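Local coordinates for DUF3501 family protein (Burkholderia pseudomallei K96243, PDB 3FJV), which is of unknown function but folds around an antiparallel sheet and occurs in the crystal as a two-subunit assembly, at residues Ile128-Leu133 and Ala143-Arg148; Leu91-Glu96 and Ala106-Ile111. All coordinates share one frame; numbering follows the deposited sequence. Where two conformers were deposited one is given.

Contact 1. Residues Ile128-Leu133 and Ala143-Arg148; sequences IADEDL and AVHFLR
The guanidinium of Arg148 has Ile128 CG1 over one face, offset toward the rim, and the carboxylate of Glu131 at its edge. Arg148 grips that carboxylate side-on: NE lies 2.8 Å from Glu131 OE1 and NH2 lies 2.9 Å from Glu131 OE2, both bonds nearly straight and on syn lone pairs. With the two planes only 24° apart, the salt bridge is almost flat, and the bend of the arginine at chi3 (79°) turns its head onto the glutamate. A second carboxylate, Glu150, meets NH1. The imidazole of His145 is met at its edge by Asp130 OD2, 2.6 Å from ND1 and in the ring plane, on a syn lone pair. This short, straight bond fixes the ring's rotation, and the carboxylate would tend to stabilise a positively charged imidazole, though Arg102 of the second subunit, salt-bridged to Asp130, probably tempers this. Asp130 OD1 accepts a hydrogen bond from the backbone N of Phe146 at 2.9 Å, so one carboxylate binds a backbone amide and an imidazole together. The Phe146 ring has Asp132 OD2 obliquely beside CD2. The same Arg102 of the second subunit makes a cation-pi contact with this ring and a salt bridge to Asp132, drawing the acidic turn into the dimer interface. Between these groups the backbones pair through Ile128 and Arg148, whose amides and carbonyls bond in both directions, and Ala129 CB packs 3.5 Å from Leu147 CD2 on the other face of the sheet. The pairing runs one bond further, from Asp130 N to Phe146 O at 2.8 Å. The whole is an antiparallel strand pair in which the end of strand 125-129 runs into a type I beta turn, Asp130 to Leu133, with a His-carboxylate hydrogen bond.

Contact 2. Residues Leu91-Glu96 and Ala106-Ile111; sequences LQIEYE and ARLVGI
Leu108, Tyr95 and Ile111 bury the most surface here, and Ile93 is the residue that joins them. Leu108, the first residue past the helix to leave helical backbone angles, has CG anti to its carbonyl carbon (chi1 -65°), and its CD1 methyl does the touching. Tyr95 reaches toward it tip to tip, so that the methyl lies 3.6 Å from Tyr95 OH, obliquely to the phenol ring. The same CD1 rests 4.2 Å from Ile93 CG2, where the two aliphatic side chains slide past each other in opposite directions. Ile93 CG2 also sits at the edge of the Tyr95 ring, in its plane, so it lies between tyrosine and leucine. The other branch of Ile93 ends in CD1, which meets Ile111 CG2 head on at 4.0 Å. Ile111 has CG1 anti to its backbone N (chi1 -163°), which leaves CG2 in the crowded position between N and the carbonyl carbon. No hydrogen bond crosses the contact, which is largely apolar packing, although the guanidinium edge of Arg107 comes to Tyr95 CE2 while its NH1 forms a salt bridge with Glu62 of the second subunit. A type II beta turn from Leu108 to Ile111, closed by a bond from Ile111 N to Leu108 O of 2.9 Å, brings both side chains onto the same strand. Around this cluster, helix 98-107 presents Leu105 to Ile93 and Ala104 to Tyr95, whose ring stacks on His40; Leu41 of strand 41-45 lies against Ile111, and His145 of strand 144-150 against Ile93.

How the contacts relate
Contacts 2 and 1 follow each other along the chain and meet in one antiparallel sheet. Contact 2 closes at Ile111 before contact 1 opens at Ile128, and their centres lie about 13 Å apart. Strands 86-93 and 144-150 are neighbours in the sheet, and probable hydrogen bonds join Ile93 N to Ala143 O and Leu91 N to His145 O. Strand 144-150 has 125-129 on its other side, so contact 1 lies along one border while contact 2 packs a helix exit against the strand across the other. Both also touch the second subunit, which links this part of the sheet to the dimer interface.

Contact 1. Residues Ile128-Leu133 and Ala143-Arg148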
loop_
_atom_site.group_PDB
_atom_site.type_symbol
_atom_site.label_atom_id
_atom_site.label_comp_id
_atom_site.label_asym_id
_atom_site.label_seq_id
_atom_site.Cartn_x
_atom_site.Cartn_y
_atom_site.Cartn_z
ATOM N N ILE A 128 6.927 14.988 -9.080
ATOM C CA ILE A 128 6.992 15.244 -7.638
ATOM C C ILE A 128 5.920 14.365 -7.042
ATOM O O ILE A 128 4.734 14.524 -7.384
ATOM C CB ILE A 128 6.714 16.727 -7.278
ATOM C CG1 ILE A 128 7.684 17.656 -8.015
ATOM C CG2 ILE A 128 6.830 16.935 -5.766
ATOM C CD1 ILE A 128 9.133 17.381 -7.686
ATOM N N ALA A 129 6.329 13.427 -6.183
ATOM C CA ALA A 129 5.447 12.368 -5.673
ATOM C C ALA A 129 4.955 12.550 -4.252
ATOM O O ALA A 129 5.701 13.009 -3.382
ATOM C CB ALA A 129 6.172 11.012 -5.778
ATOM N N ASP A 130 3.701 12.187 -4.024
ATOM C CA ASP A 130 3.184 11.889 -2.670
ATOM C C ASP A 130 3.282 13.071 -1.707
ATOM O O ASP A 130 3.500 12.894 -0.501
ATOM C CB ASP A 130 3.887 10.618 -2.089
ATOM C CG ASP A 130 3.815 9.415 -3.034
ATOM O OD1 ASP A 130 2.725 9.194 -3.650
ATOM O OD2 ASP A 130 4.849 8.703 -3.142
ATOM N N GLU A 131 3.013 14.276 -2.215
ATOM C CA GLU A 131 3.110 15.475 -1.381
ATOM C C GLU A 131 2.004 15.507 -0.319
ATOM O O GLU A 131 2.102 16.199 0.669
ATOM C CB GLU A 131 3.020 16.711 -2.240
ATOM C CG GLU A 131 4.286 16.957 -3.041
ATOM C CD GLU A 131 4.072 18.010 -4.090
ATOM O OE1 GLU A 131 3.298 17.738 -5.067
ATOM O OE2 GLU A 131 4.663 19.113 -3.912
ATOM N N ASP A 132 0.947 14.741 -0.549
ATOM C CA ASP A 132 -0.123 14.618 0.420
ATOM C C ASP A 132 0.199 13.727 1.602
ATOM O O ASP A 132 -0.608 13.604 2.535
ATOM C CB ASP A 132 -1.381 14.123 -0.275
ATOM C CG ASP A 132 -1.195 12.791 -0.940
ATOM O OD1 ASP A 132 -0.169 12.571 -1.613
ATOM O OD2 ASP A 132 -2.075 11.947 -0.789
ATOM N N LEU A 133 1.350 13.066 1.579
ATOM C CA LEU A 133 1.674 12.204 2.674
ATOM C C LEU A 133 2.780 12.836 3.491
ATOM O O LEU A 133 3.810 13.306 2.940
ATOM C CB LEU A 133 2.122 10.831 2.193
ATOM C CG LEU A 133 1.061 9.985 1.451
ATOM C CD1 LEU A 133 1.700 8.674 1.115
ATOM C CD2 LEU A 133 -0.203 9.839 2.329
ATOM N N ALA A 143 2.723 0.216 -3.612
ATOM C CA ALA A 143 2.570 -0.094 -5.020
ATOM C C ALA A 143 1.853 1.064 -5.722
ATOM O O ALA A 143 1.643 0.988 -6.939
ATOM C CB ALA A 143 1.781 -1.413 -5.198
ATOM N N VAL A 144 1.387 2.076 -4.968
ATOM C CA VAL A 144 0.596 3.195 -5.564
ATOM C C VAL A 144 1.143 4.554 -5.120
ATOM O O VAL A 144 1.288 4.799 -3.942
ATOM C CB VAL A 144 -0.898 3.100 -5.261
ATOM C CG1 VAL A 144 -1.691 4.233 -5.954
ATOM C CG2 VAL A 144 -1.458 1.738 -5.718
ATOM N N HIS A 145 1.410 5.445 -6.076
ATOM C CA HIS A 145 1.919 6.783 -5.773
ATOM C C HIS A 145 1.112 7.820 -6.547
ATOM O O HIS A 145 0.569 7.520 -7.600
ATOM C CB HIS A 145 3.380 6.861 -6.200
ATOM C CG HIS A 145 4.271 5.945 -5.423
ATOM N ND1 HIS A 145 4.877 6.330 -4.244
ATOM C CD2 HIS A 145 4.663 4.663 -5.652
ATOM C CE1 HIS A 145 5.592 5.316 -3.771
ATOM N NE2 HIS A 145 5.500 4.303 -4.619
ATOM N N PHE A 146 0.995 9.015 -5.989
ATOM C CA PHE A 146 0.320 10.142 -6.647
ATOM C C PHE A 146 1.399 11.093 -7.148
ATOM O O PHE A 146 2.241 11.575 -6.355
ATOM C CB PHE A 146 -0.592 10.831 -5.635
ATOM C CG PHE A 146 -1.832 10.041 -5.236
ATOM C CD1 PHE A 146 -2.240 8.884 -5.898
ATOM C CD2 PHE A 146 -2.652 10.529 -4.194
ATOM C CE1 PHE A 146 -3.384 8.200 -5.528
ATOM C CE2 PHE A 146 -3.803 9.835 -3.817
ATOM C CZ PHE A 146 -4.164 8.653 -4.517
ATOM N N LEU A 147 1.464 11.304 -8.463
ATOM C CA LEU A 147 2.512 12.123 -9.044
ATOM C C LEU A 147 1.966 13.466 -9.604
ATOM O O LEU A 147 0.801 13.543 -10.097
ATOM C CB LEU A 147 3.220 11.364 -10.160
ATOM C CG LEU A 147 3.753 9.958 -9.908
ATOM C CD1 LEU A 147 4.501 9.430 -11.181
ATOM C CD2 LEU A 147 4.579 9.862 -8.678
ATOM N N ARG A 148 2.826 14.491 -9.579
ATOM C CA ARG A 148 2.539 15.797 -10.156
ATOM C C ARG A 148 3.689 16.136 -11.122
ATOM O O ARG A 148 4.828 16.034 -10.754
ATOM C CB ARG A 148 2.485 16.839 -9.027
ATOM C CG ARG A 148 2.514 18.288 -9.418
ATOM C CD ARG A 148 2.146 19.204 -8.239
ATOM N NE ARG A 148 3.205 19.452 -7.254
ATOM C CZ ARG A 148 4.169 20.362 -7.397
ATOM N NH1 ARG A 148 4.261 21.071 -8.524
ATOM N NH2 ARG A 148 5.084 20.522 -6.438
#

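Contact 2. Residues Leu91-Glu96 and Ala106-Ile111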
loop_
_atom_site.group_PDB
_atom_site.type_symbol
_atom_site.label_atom_id
_atom_site.label_comp_id
_atom_site.label_asym_id
_atom_site.label_seq_id
_atom_site.Cartn_x
_atom_site.Cartn_y
_atom_site.Cartn_z
ATOM N N LEU A 91 0.498 6.379 -10.261
ATOM C CA LEU A 91 1.477 5.380 -10.668
ATOM C C LEU A 91 1.188 4.098 -9.890
ATOM O O LEU A 91 1.074 4.117 -8.656
ATOM C CB LEU A 91 2.907 5.833 -10.364
ATOM C CG LEU A 91 4.089 4.867 -10.639
ATOM C CD1 LEU A 91 4.394 4.617 -12.098
ATOM C CD2 LEU A 91 5.395 5.399 -9.999
ATOM N N GLN A 92 1.122 2.989 -10.615
ATOM C CA GLN A 92 0.941 1.682 -9.985
ATOM C C GLN A 92 2.077 0.786 -10.405
ATOM O O GLN A 92 2.467 0.776 -11.559
ATOM C CB GLN A 92 -0.403 1.057 -10.342
ATOM C CG GLN A 92 -1.579 1.836 -9.722
ATOM C CD GLN A 92 -2.855 1.021 -9.645
ATOM O OE1 GLN A 92 -2.899 -0.016 -8.945
ATOM N NE2 GLN A 92 -3.908 1.489 -10.319
ATOM N N ILE A 93 2.620 0.064 -9.435
ATOM C CA ILE A 93 3.697 -0.902 -9.631
ATOM C C ILE A 93 3.015 -2.247 -9.461
ATOM O O ILE A 93 2.411 -2.486 -8.407
ATOM C CB ILE A 93 4.783 -0.706 -8.544
ATOM C CG1 ILE A 93 5.358 0.708 -8.623
ATOM C CG2 ILE A 93 5.947 -1.719 -8.705
ATOM C CD1 ILE A 93 6.071 1.140 -7.321
ATOM N N GLU A 94 3.081 -3.102 -10.480
ATOM C CA GLU A 94 2.372 -4.370 -10.469
ATOM C C GLU A 94 3.297 -5.565 -10.687
ATOM O O GLU A 94 3.998 -5.633 -11.696
ATOM C CB GLU A 94 1.288 -4.330 -11.543
ATOM C CG GLU A 94 0.216 -3.257 -11.227
ATOM C CD GLU A 94 -0.681 -2.906 -12.411
ATOM O OE1 GLU A 94 -0.372 -3.291 -13.573
ATOM O OE2 GLU A 94 -1.705 -2.233 -12.162
ATOM N N TYR A 95 3.294 -6.507 -9.740
ATOM C CA TYR A 95 4.087 -7.737 -9.873
ATOM C C TYR A 95 3.217 -8.976 -9.658
ATOM O O TYR A 95 2.196 -8.916 -8.974
ATOM C CB TYR A 95 5.309 -7.717 -8.929
ATOM C CG TYR A 95 6.457 -6.906 -9.505
ATOM C CD1 TYR A 95 6.468 -5.537 -9.366
ATOM C CD2 TYR A 95 7.506 -7.506 -10.214
ATOM C CE1 TYR A 95 7.484 -4.776 -9.863
ATOM C CE2 TYR A 95 8.533 -6.735 -10.745
ATOM C CZ TYR A 95 8.493 -5.358 -10.561
ATOM O OH TYR A 95 9.427 -4.514 -11.069
ATOM N N GLU A 96 3.631 -10.099 -10.248
ATOM C CA GLU A 96 2.783 -11.303 -10.306
ATOM C C GLU A 96 2.480 -11.949 -8.960
ATOM O O GLU A 96 1.439 -12.585 -8.822
ATOM C CB GLU A 96 3.375 -12.350 -11.249
ATOM C CG GLU A 96 3.556 -11.840 -12.679
ATOM C CD GLU A 96 3.222 -12.887 -13.725
ATOM O OE1 GLU A 96 3.713 -14.040 -13.620
ATOM O OE2 GLU A 96 2.457 -12.546 -14.654
ATOM N N ALA A 106 11.051 -3.137 -2.512
ATOM C CA ALA A 106 12.329 -2.803 -1.872
ATOM C C ALA A 106 13.369 -2.331 -2.868
ATOM O O ALA A 106 14.037 -1.297 -2.664
ATOM C CB ALA A 106 12.887 -4.019 -1.063
ATOM N N ARG A 107 13.527 -3.107 -3.935
ATOM C CA ARG A 107 14.519 -2.808 -4.971
ATOM C C ARG A 107 14.226 -1.473 -5.673
ATOM O O ARG A 107 15.141 -0.767 -6.099
ATOM C CB ARG A 107 14.507 -3.948 -5.972
ATOM C CG ARG A 107 15.506 -3.878 -7.080
ATOM C CD ARG A 107 15.527 -5.206 -7.850
ATOM N NE ARG A 107 14.231 -5.532 -8.481
ATOM C CZ ARG A 107 13.386 -6.499 -8.092
ATOM N NH1 ARG A 107 13.638 -7.294 -7.044
ATOM N NH2 ARG A 107 12.254 -6.679 -8.760
ATOM N N LEU A 108 12.945 -1.144 -5.769
ATOM C CA LEU A 108 12.460 0.043 -6.492
ATOM C C LEU A 108 12.198 1.248 -5.610
ATOM O O LEU A 108 11.618 2.239 -6.059
ATOM C CB LEU A 108 11.199 -0.321 -7.263
ATOM C CG LEU A 108 11.402 -1.351 -8.381
ATOM C CD1 LEU A 108 10.112 -1.532 -9.123
ATOM C CD2 LEU A 108 12.494 -0.979 -9.334
ATOM N N VAL A 109 12.665 1.219 -4.361
ATOM C CA VAL A 109 12.482 2.378 -3.486
ATOM C C VAL A 109 12.886 3.680 -4.207
ATOM O O VAL A 109 13.913 3.769 -4.881
ATOM C CB VAL A 109 13.290 2.228 -2.177
ATOM C CG1 VAL A 109 14.747 2.066 -2.503
ATOM C CG2 VAL A 109 13.045 3.421 -1.263
ATOM N N GLY A 110 12.030 4.680 -4.109
ATOM C CA GLY A 110 12.315 5.987 -4.705
ATOM C C GLY A 110 12.013 6.065 -6.194
ATOM O O GLY A 110 12.226 7.095 -6.804
ATOM N N ILE A 111 11.480 5.006 -6.785
ATOM C CA ILE A 111 11.145 5.052 -8.235
ATOM C C ILE A 111 10.147 6.143 -8.604
ATOM O O ILE A 111 10.218 6.723 -9.686
ATOM C CB ILE A 111 10.656 3.673 -8.760
ATOM C CG1 ILE A 111 10.720 3.651 -10.283
ATOM C CG2 ILE A 111 9.252 3.305 -8.227
ATOM C CD1 ILE A 111 10.573 2.251 -10.890
#